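Long-range contact in 3-dehydroquinate dehydratase (Aquifex aeolicus, PDB 2EGZ), which catalyses the cis-dehydration of 3-dehydroquinate to 3-dehydroshikimate, the third step of the chorismate pathway, through a Schiff-base intermediate: residues H50-S62 with L76-E90. Residues are numbered along the deposited sequence; the frame is centred on the assembly and turned at random.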
ATOM      1  N   HIS B  50       0.970  11.188  29.954  1.00 13.02           N
ATOM      2  CA  HIS B  50       0.129  12.297  30.385  1.00 13.57           C
ATOM      3  C   HIS B  50       0.479  12.707  31.809  1.00 14.71           C
ATOM      4  O   HIS B  50       0.429  13.891  32.154  1.00 13.66           O
ATOM      5  CB  HIS B  50      -1.342  11.899  30.298  1.00 13.64           C
ATOM      6  CG  HIS B  50      -1.871  11.849  28.898  1.00 14.89           C
ATOM      7  ND1 HIS B  50      -2.912  11.030  28.526  1.00 16.70           N
ATOM      8  CD2 HIS B  50      -1.525  12.547  27.790  1.00 16.81           C
ATOM      9  CE1 HIS B  50      -3.188  11.225  27.249  1.00 18.83           C
ATOM     10  NE2 HIS B  50      -2.362  12.141  26.778  1.00 16.76           N
ATOM     11  N   SER B  51       0.845  11.732  32.637  1.00 15.39           N
ATOM     12  CA  SER B  51       1.202  12.017  34.026  1.00 16.83           C
ATOM     13  C   SER B  51       2.419  12.925  34.107  1.00 16.34           C
ATOM     14  O   SER B  51       2.619  13.624  35.103  1.00 16.64           O
ATOM     15  CB  SER B  51       1.480  10.716  34.784  1.00 19.62           C
ATOM     16  OG  SER B  51       0.301   9.934  34.889  1.00 24.79           O
ATOM     17  N   GLN B  52       3.232  12.911  33.054  1.00 17.22           N
ATOM     18  CA  GLN B  52       4.439  13.734  32.993  1.00 18.17           C
ATOM     19  C   GLN B  52       4.172  15.057  32.289  1.00 17.24           C
ATOM     20  O   GLN B  52       5.093  15.847  32.065  1.00 17.75           O
ATOM     21  CB  GLN B  52       5.555  12.983  32.264  1.00 20.16           C
ATOM     22  CG  GLN B  52       6.075  11.776  33.020  1.00 22.71           C
ATOM     23  CD  GLN B  52       6.859  12.157  34.258  1.00 24.47           C
ATOM     24  OE1 GLN B  52       7.186  11.305  35.084  1.00 29.83           O
ATOM     25  NE2 GLN B  52       7.172  13.440  34.394  1.00 23.07           N
ATOM     26  N   GLY B  53       2.912  15.278  31.924  1.00 14.81           N
ATOM     27  CA  GLY B  53       2.528  16.516  31.269  1.00 15.94           C
ATOM     28  C   GLY B  53       2.761  16.602  29.772  1.00 15.93           C
ATOM     29  O   GLY B  53       2.699  17.692  29.202  1.00 16.55           O
ATOM     30  N   LEU B  54       3.023  15.472  29.126  1.00 15.45           N
ATOM     31  CA  LEU B  54       3.251  15.471  27.681  1.00 13.88           C
ATOM     32  C   LEU B  54       2.069  14.903  26.919  1.00 13.48           C
ATOM     33  O   LEU B  54       1.264  14.162  27.480  1.00 13.50           O
ATOM     34  CB  LEU B  54       4.502  14.661  27.335  1.00 15.04           C
ATOM     35  CG  LEU B  54       5.829  15.426  27.386  1.00 18.79           C
ATOM     36  CD1 LEU B  54       6.064  15.970  28.790  1.00 20.59           C
ATOM     37  CD2 LEU B  54       6.963  14.505  26.951  1.00 17.67           C
ATOM     38  N   LYS B  55       1.958  15.262  25.643  1.00 11.32           N
ATOM     39  CA  LYS B  55       0.882  14.748  24.809  1.00 11.99           C
ATOM     40  C   LYS B  55       1.339  13.458  24.152  1.00 10.98           C
ATOM     41  O   LYS B  55       2.534  13.167  24.111  1.00 10.62           O
ATOM     42  CB  LYS B  55       0.490  15.762  23.739  1.00 12.91           C
ATOM     43  CG  LYS B  55      -0.317  16.923  24.288  1.00 15.64           C
ATOM     44  CD  LYS B  55      -0.685  17.897  23.188  1.00 20.21           C
ATOM     45  CE  LYS B  55      -1.577  19.006  23.714  1.00 25.40           C
ATOM     46  NZ  LYS B  55      -2.869  18.468  24.221  1.00 26.39           N
ATOM     47  N   THR B  56       0.387  12.691  23.634  1.00 12.44           N
ATOM     48  CA  THR B  56       0.700  11.419  23.006  1.00 11.77           C
ATOM     49  C   THR B  56       0.189  11.282  21.585  1.00 12.02           C
ATOM     50  O   THR B  56      -0.781  11.925  21.187  1.00 11.30           O
ATOM     51  CB  THR B  56       0.074  10.243  23.778  1.00 13.26           C
ATOM     52  OG1 THR B  56      -1.356  10.390  23.782  1.00 11.76           O
ATOM     53  CG2 THR B  56       0.581  10.202  25.205  1.00 12.42           C
ATOM     54  N   ILE B  57       0.879  10.438  20.824  1.00 13.40           N
ATOM     55  CA  ILE B  57       0.481  10.086  19.471  1.00 11.23           C
ATOM     56  C   ILE B  57       0.408   8.568  19.563  1.00 12.09           C
ATOM     57  O   ILE B  57       1.390   7.911  19.921  1.00 11.92           O
ATOM     58  CB  ILE B  57       1.532  10.450  18.394  1.00 13.08           C
ATOM     59  CG1 ILE B  57       1.605  11.965  18.198  1.00 10.93           C
ATOM     60  CG2 ILE B  57       1.138   9.806  17.065  1.00 13.40           C
ATOM     61  CD1 ILE B  57       2.723  12.398  17.262  1.00 13.14           C
ATOM     62  N   LEU B  58      -0.764   8.018  19.277  1.00 11.75           N
ATOM     63  CA  LEU B  58      -0.959   6.575  19.313  1.00 13.94           C
ATOM     64  C   LEU B  58      -0.706   6.043  17.908  1.00 15.07           C
ATOM     65  O   LEU B  58      -1.497   6.292  16.997  1.00 14.75           O
ATOM     66  CB  LEU B  58      -2.392   6.245  19.744  1.00 14.00           C
ATOM     67  CG  LEU B  58      -2.820   4.774  19.685  1.00 15.66           C
ATOM     68  CD1 LEU B  58      -1.995   3.954  20.671  1.00 16.04           C
ATOM     69  CD2 LEU B  58      -4.304   4.661  20.011  1.00 17.14           C
ATOM     70  N   THR B  59       0.405   5.331  17.738  1.00 15.04           N
ATOM     71  CA  THR B  59       0.768   4.760  16.449  1.00 16.33           C
ATOM     72  C   THR B  59       0.931   3.252  16.553  1.00 16.15           C
ATOM     73  O   THR B  59       1.559   2.748  17.479  1.00 17.01           O
ATOM     74  CB  THR B  59       2.097   5.336  15.917  1.00 17.45           C
ATOM     75  OG1 THR B  59       1.951   6.740  15.675  1.00 16.25           O
ATOM     76  CG2 THR B  59       2.494   4.650  14.611  1.00 18.62           C
ATOM     77  N   ILE B  60       0.353   2.542  15.596  1.00 16.78           N
ATOM     78  CA  ILE B  60       0.452   1.087  15.547  1.00 17.60           C
ATOM     79  C   ILE B  60       0.719   0.826  14.074  1.00 17.51           C
ATOM     80  O   ILE B  60      -0.125   0.292  13.360  1.00 18.31           O
ATOM     81  CB  ILE B  60      -0.870   0.423  15.958  1.00 18.30           C
ATOM     82  CG1 ILE B  60      -1.385   1.052  17.256  1.00 19.27           C
ATOM     83  CG2 ILE B  60      -0.648  -1.075  16.168  1.00 20.44           C
ATOM     84  CD1 ILE B  60      -2.765   0.576  17.666  1.00 19.15           C
ATOM     85  N   ARG B  61       1.905   1.230  13.632  1.00 19.06           N
ATOM     86  CA  ARG B  61       2.305   1.121  12.234  1.00 19.78           C
ATOM     87  C   ARG B  61       2.068  -0.219  11.554  1.00 20.46           C
ATOM     88  O   ARG B  61       2.477  -1.267  12.054  1.00 21.19           O
ATOM     89  CB  ARG B  61       3.780   1.501  12.081  1.00 20.42           C
ATOM     90  CG  ARG B  61       4.181   1.793  10.644  1.00 23.81           C
ATOM     91  CD  ARG B  61       3.604   3.120  10.173  1.00 26.81           C
ATOM     92  NE  ARG B  61       4.143   4.235  10.947  1.00 28.64           N
ATOM     93  CZ  ARG B  61       5.408   4.650  10.884  1.00 32.51           C
ATOM     94  NH1 ARG B  61       6.279   4.054  10.076  1.00 31.25           N
ATOM     95  NH2 ARG B  61       5.808   5.659  11.644  1.00 35.71           N
ATOM     96  N   SER B  62       1.413  -0.170  10.399  1.00 21.31           N
ATOM     97  CA  SER B  62       1.138  -1.374   9.627  1.00 22.55           C
ATOM     98  C   SER B  62       2.464  -1.869   9.053  1.00 23.76           C
ATOM     99  O   SER B  62       3.373  -1.080   8.792  1.00 21.93           O
ATOM    100  CB  SER B  62       0.155  -1.068   8.493  1.00 21.73           C
ATOM    101  OG  SER B  62       0.663  -0.075   7.618  1.00 23.99           O
ATOM    102  N   LEU B  76      -7.110  -1.822  19.838  1.00 24.42           N
ATOM    103  CA  LEU B  76      -6.332  -0.803  20.530  1.00 23.70           C
ATOM    104  C   LEU B  76      -6.822   0.583  20.122  1.00 23.80           C
ATOM    105  O   LEU B  76      -6.998   1.457  20.971  1.00 23.84           O
ATOM    106  CB  LEU B  76      -4.848  -0.960  20.203  1.00 23.56           C
ATOM    107  CG  LEU B  76      -4.180  -2.176  20.854  1.00 23.51           C
ATOM    108  CD1 LEU B  76      -2.829  -2.453  20.214  1.00 22.72           C
ATOM    109  CD2 LEU B  76      -4.032  -1.917  22.342  1.00 22.77           C
ATOM    110  N   PHE B  77      -7.050   0.776  18.826  1.00 23.16           N
ATOM    111  CA  PHE B  77      -7.532   2.059  18.321  1.00 23.53           C
ATOM    112  C   PHE B  77      -8.904   2.394  18.902  1.00 24.49           C
ATOM    113  O   PHE B  77      -9.137   3.511  19.371  1.00 23.86           O
ATOM    114  CB  PHE B  77      -7.632   2.043  16.791  1.00 21.73           C
ATOM    115  CG  PHE B  77      -6.308   2.162  16.089  1.00 20.46           C
ATOM    116  CD1 PHE B  77      -5.396   3.147  16.454  1.00 18.17           C
ATOM    117  CD2 PHE B  77      -5.992   1.316  15.029  1.00 20.77           C
ATOM    118  CE1 PHE B  77      -4.193   3.289  15.780  1.00 17.95           C
ATOM    119  CE2 PHE B  77      -4.786   1.452  14.345  1.00 19.92           C
ATOM    120  CZ  PHE B  77      -3.885   2.445  14.725  1.00 17.53           C
ATOM    121  N   GLU B  78      -9.811   1.423  18.864  1.00 25.14           N
ATOM    122  CA  GLU B  78     -11.161   1.612  19.378  1.00 26.48           C
ATOM    123  C   GLU B  78     -11.149   2.065  20.829  1.00 25.21           C
ATOM    124  O   GLU B  78     -11.844   3.006  21.202  1.00 25.73           O
ATOM    125  CB  GLU B  78     -11.959   0.307  19.282  1.00 27.69           C
ATOM    126  CG  GLU B  78     -12.023  -0.294  17.895  1.00 31.09           C
ATOM    127  CD  GLU B  78     -12.911  -1.527  17.840  1.00 34.49           C
ATOM    128  OE1 GLU B  78     -12.696  -2.459  18.648  1.00 34.22           O
ATOM    129  OE2 GLU B  78     -13.822  -1.562  16.984  1.00 35.19           O
ATOM    130  N   GLU B  79     -10.343   1.391  21.640  1.00 26.09           N
ATOM    131  CA  GLU B  79     -10.256   1.689  23.062  1.00 27.31           C
ATOM    132  C   GLU B  79      -9.331   2.830  23.476  1.00 25.77           C
ATOM    133  O   GLU B  79      -9.627   3.553  24.425  1.00 26.17           O
ATOM    134  CB  GLU B  79      -9.835   0.429  23.819  1.00 30.22           C
ATOM    135  CG  GLU B  79     -10.773  -0.750  23.623  1.00 34.12           C
ATOM    136  CD  GLU B  79     -12.201  -0.410  23.982  1.00 35.84           C
ATOM    137  OE1 GLU B  79     -12.432   0.074  25.112  1.00 37.41           O
ATOM    138  OE2 GLU B  79     -13.093  -0.626  23.136  1.00 38.25           O
ATOM    139  N   LEU B  80      -8.219   3.001  22.770  1.00 24.25           N
ATOM    140  CA  LEU B  80      -7.259   4.031  23.145  1.00 21.93           C
ATOM    141  C   LEU B  80      -7.277   5.355  22.381  1.00 21.23           C
ATOM    142  O   LEU B  80      -6.794   6.363  22.893  1.00 21.14           O
ATOM    143  CB  LEU B  80      -5.849   3.439  23.111  1.00 22.83           C
ATOM    144  CG  LEU B  80      -5.672   2.192  23.986  1.00 23.65           C
ATOM    145  CD1 LEU B  80      -4.258   1.657  23.838  1.00 24.88           C
ATOM    146  CD2 LEU B  80      -5.960   2.537  25.441  1.00 25.30           C
ATOM    147  N   SER B  81      -7.818   5.372  21.168  1.00 20.44           N
ATOM    148  CA  SER B  81      -7.859   6.623  20.414  1.00 20.27           C
ATOM    149  C   SER B  81      -8.599   7.729  21.169  1.00 19.56           C
ATOM    150  O   SER B  81      -8.240   8.905  21.075  1.00 19.89           O
ATOM    151  CB  SER B  81      -8.496   6.399  19.044  1.00 21.37           C
ATOM    152  OG  SER B  81      -7.626   5.633  18.225  1.00 25.15           O
ATOM    153  N   PRO B  82      -9.655   7.373  21.917  1.00 18.66           N
ATOM    154  CA  PRO B  82     -10.373   8.417  22.655  1.00 19.42           C
ATOM    155  C   PRO B  82      -9.525   8.980  23.798  1.00 19.36           C
ATOM    156  O   PRO B  82      -9.844  10.024  24.369  1.00 20.28           O
ATOM    157  CB  PRO B  82     -11.606   7.682  23.185  1.00 20.61           C
ATOM    158  CG  PRO B  82     -11.835   6.605  22.164  1.00 19.03           C
ATOM    159  CD  PRO B  82     -10.428   6.117  21.898  1.00 19.50           C
ATOM    160  N   LEU B  83      -8.436   8.290  24.121  1.00 18.63           N
ATOM    161  CA  LEU B  83      -7.582   8.700  25.228  1.00 18.85           C
ATOM    162  C   LEU B  83      -6.237   9.301  24.838  1.00 19.68           C
ATOM    163  O   LEU B  83      -5.501   9.774  25.702  1.00 22.49           O
ATOM    164  CB  LEU B  83      -7.352   7.505  26.156  1.00 20.49           C
ATOM    165  CG  LEU B  83      -8.614   6.766  26.611  1.00 22.02           C
ATOM    166  CD1 LEU B  83      -8.221   5.554  27.461  1.00 24.58           C
ATOM    167  CD2 LEU B  83      -9.516   7.716  27.394  1.00 22.18           C
ATOM    168  N   SER B  84      -5.908   9.282  23.553  1.00 16.40           N
ATOM    169  CA  SER B  84      -4.637   9.831  23.094  1.00 15.75           C
ATOM    170  C   SER B  84      -4.879  11.176  22.410  1.00 14.54           C
ATOM    171  O   SER B  84      -5.880  11.350  21.717  1.00 14.27           O
ATOM    172  CB  SER B  84      -3.971   8.858  22.118  1.00 16.79           C
ATOM    173  OG  SER B  84      -2.682   9.310  21.747  1.00 16.83           O
ATOM    174  N   ASP B  85      -3.967  12.124  22.603  1.00 13.56           N
ATOM    175  CA  ASP B  85      -4.118  13.446  21.995  1.00 12.21           C
ATOM    176  C   ASP B  85      -4.180  13.338  20.479  1.00 10.46           C
ATOM    177  O   ASP B  85      -4.938  14.060  19.828  1.00 10.73           O
ATOM    178  CB  ASP B  85      -2.966  14.349  22.424  1.00 11.23           C
ATOM    179  CG  ASP B  85      -2.849  14.449  23.930  1.00 14.92           C
ATOM    180  OD1 ASP B  85      -3.651  15.188  24.549  1.00 16.41           O
ATOM    181  OD2 ASP B  85      -1.971  13.769  24.495  1.00 13.29           O
ATOM    182  N   TYR B  86      -3.373  12.438  19.924  1.00 10.33           N
ATOM    183  CA  TYR B  86      -3.343  12.192  18.482  1.00 10.33           C
ATOM    184  C   TYR B  86      -3.326  10.690  18.245  1.00 11.52           C
ATOM    185  O   TYR B  86      -2.843   9.923  19.080  1.00 10.69           O
ATOM    186  CB  TYR B  86      -2.058  12.711  17.829  1.00 11.03           C
ATOM    187  CG  TYR B  86      -1.757  14.180  17.960  1.00 10.74           C
ATOM    188  CD1 TYR B  86      -2.141  15.082  16.964  1.00 12.30           C
ATOM    189  CD2 TYR B  86      -1.022  14.662  19.041  1.00 12.26           C
ATOM    190  CE1 TYR B  86      -1.787  16.424  17.041  1.00 15.15           C
ATOM    191  CE2 TYR B  86      -0.667  15.997  19.129  1.00 13.81           C
ATOM    192  CZ  TYR B  86      -1.046  16.872  18.127  1.00 14.40           C
ATOM    193  OH  TYR B  86      -0.661  18.191  18.192  1.00 14.80           O
ATOM    194  N   THR B  87      -3.842  10.289  17.091  1.00 13.06           N
ATOM    195  CA  THR B  87      -3.808   8.902  16.656  1.00 13.89           C
ATOM    196  C   THR B  87      -3.290   8.985  15.223  1.00 13.98           C
ATOM    197  O   THR B  87      -3.804   9.761  14.414  1.00 14.01           O
ATOM    198  CB  THR B  87      -5.195   8.232  16.652  1.00 15.14           C
ATOM    199  OG1 THR B  87      -5.624   7.999  18.001  1.00 14.95           O
ATOM    200  CG2 THR B  87      -5.127   6.901  15.911  1.00 14.69           C
ATOM    201  N   ASP B  88      -2.248   8.219  14.926  1.00 12.06           N
ATOM    202  CA  ASP B  88      -1.669   8.206  13.587  1.00 14.15           C
ATOM    203  C   ASP B  88      -2.091   6.915  12.894  1.00 13.50           C
ATOM    204  O   ASP B  88      -1.733   5.825  13.337  1.00 14.36           O
ATOM    205  CB  ASP B  88      -0.134   8.276  13.672  1.00 12.03           C
ATOM    206  CG  ASP B  88       0.538   8.291  12.301  1.00 15.69           C
ATOM    207  OD1 ASP B  88       0.054   7.590  11.386  1.00 15.98           O
ATOM    208  OD2 ASP B  88       1.569   8.989  12.138  1.00 15.96           O
ATOM    209  N   ILE B  89      -2.864   7.044  11.822  1.00 13.86           N
ATOM    210  CA  ILE B  89      -3.312   5.887  11.056  1.00 14.82           C
ATOM    211  C   ILE B  89      -2.814   6.089   9.625  1.00 16.20           C
ATOM    212  O   ILE B  89      -2.754   7.216   9.144  1.00 15.81           O
ATOM    213  CB  ILE B  89      -4.859   5.765  11.074  1.00 14.05           C
ATOM    214  CG1 ILE B  89      -5.306   4.504  10.321  1.00 14.97           C
ATOM    215  CG2 ILE B  89      -5.486   7.003  10.461  1.00 16.15           C
ATOM    216  CD1 ILE B  89      -4.833   3.208  10.952  1.00 16.02           C
ATOM    217  N   GLU B  90      -2.433   5.008   8.953  1.00 16.15           N
ATOM    218  CA  GLU B  90      -1.938   5.124   7.582  1.00 16.99           C
ATOM    219  C   GLU B  90      -3.083   5.373   6.610  1.00 16.70           C
ATOM    220  O   GLU B  90      -4.171   4.804   6.755  1.00 17.56           O
ATOM    221  CB  GLU B  90      -1.205   3.851   7.148  1.00 18.07           C
ATOM    222  CG  GLU B  90      -0.075   3.378   8.057  1.00 20.93           C
ATOM    223  CD  GLU B  90      -0.574   2.761   9.350  1.00 22.11           C
ATOM    224  OE1 GLU B  90      -1.719   2.253   9.373  1.00 21.43           O
ATOM    225  OE2 GLU B  90       0.188   2.769  10.339  1.00 22.24           O
TER
HETATM  226  O   HOH W   1      -0.848   3.446  12.961  1.00 16.45           O
HETATM  227  O   HOH W   2      -2.142   0.458  11.446  1.00 27.55           O
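In one beta-alpha-beta unit of the barrel, parallel strands 55-59 and 86-90 pair directly: Leu58 N bonds to Tyr86 O (2.8 Å) and Asp88 N to Leu58 O (2.9 Å). Ser84 OG also donates to Tyr86 O, from the opposite face of that carbonyl to Leu58 N, and accepts from Thr56 OG1 (2.7 Å). At the N-terminal end, Asp85 OD2 takes two N-H groups, Thr56 N (2.7 Å) on its anti side and His50 NE2 (2.8 Å) from above the carboxylate plane; the imidazole meets it edge-on, the two planes 84° apart. Lys55 NZ adds a salt bridge to Asp85 OD1, its hydrogen bond weak. With CG turned away from its own backbone N (chi1 173°), Leu58 reaches the helix, and its CD2 rests on Leu80 CB (3.7 Å). Ile60 CD1 sits over one face of the Phe77 ring, 3.7 Å from its centroid, a CH-pi contact. Just beyond strand 55-59, Glu90 OE2, at the end of strand 86-90, accepts Ser62 N (3.2 Å), while a water joins it to Ile60 N and Asp88 O. Arg61, a 3-dehydroquinate-binding residue, approaches catalytic His116 and hydrogen-bonds a tartrate probably from the crystallisation liquor, and Thr59 OG1 meets Glu28: the C-terminal strand ends border the active site, as in TIM barrels.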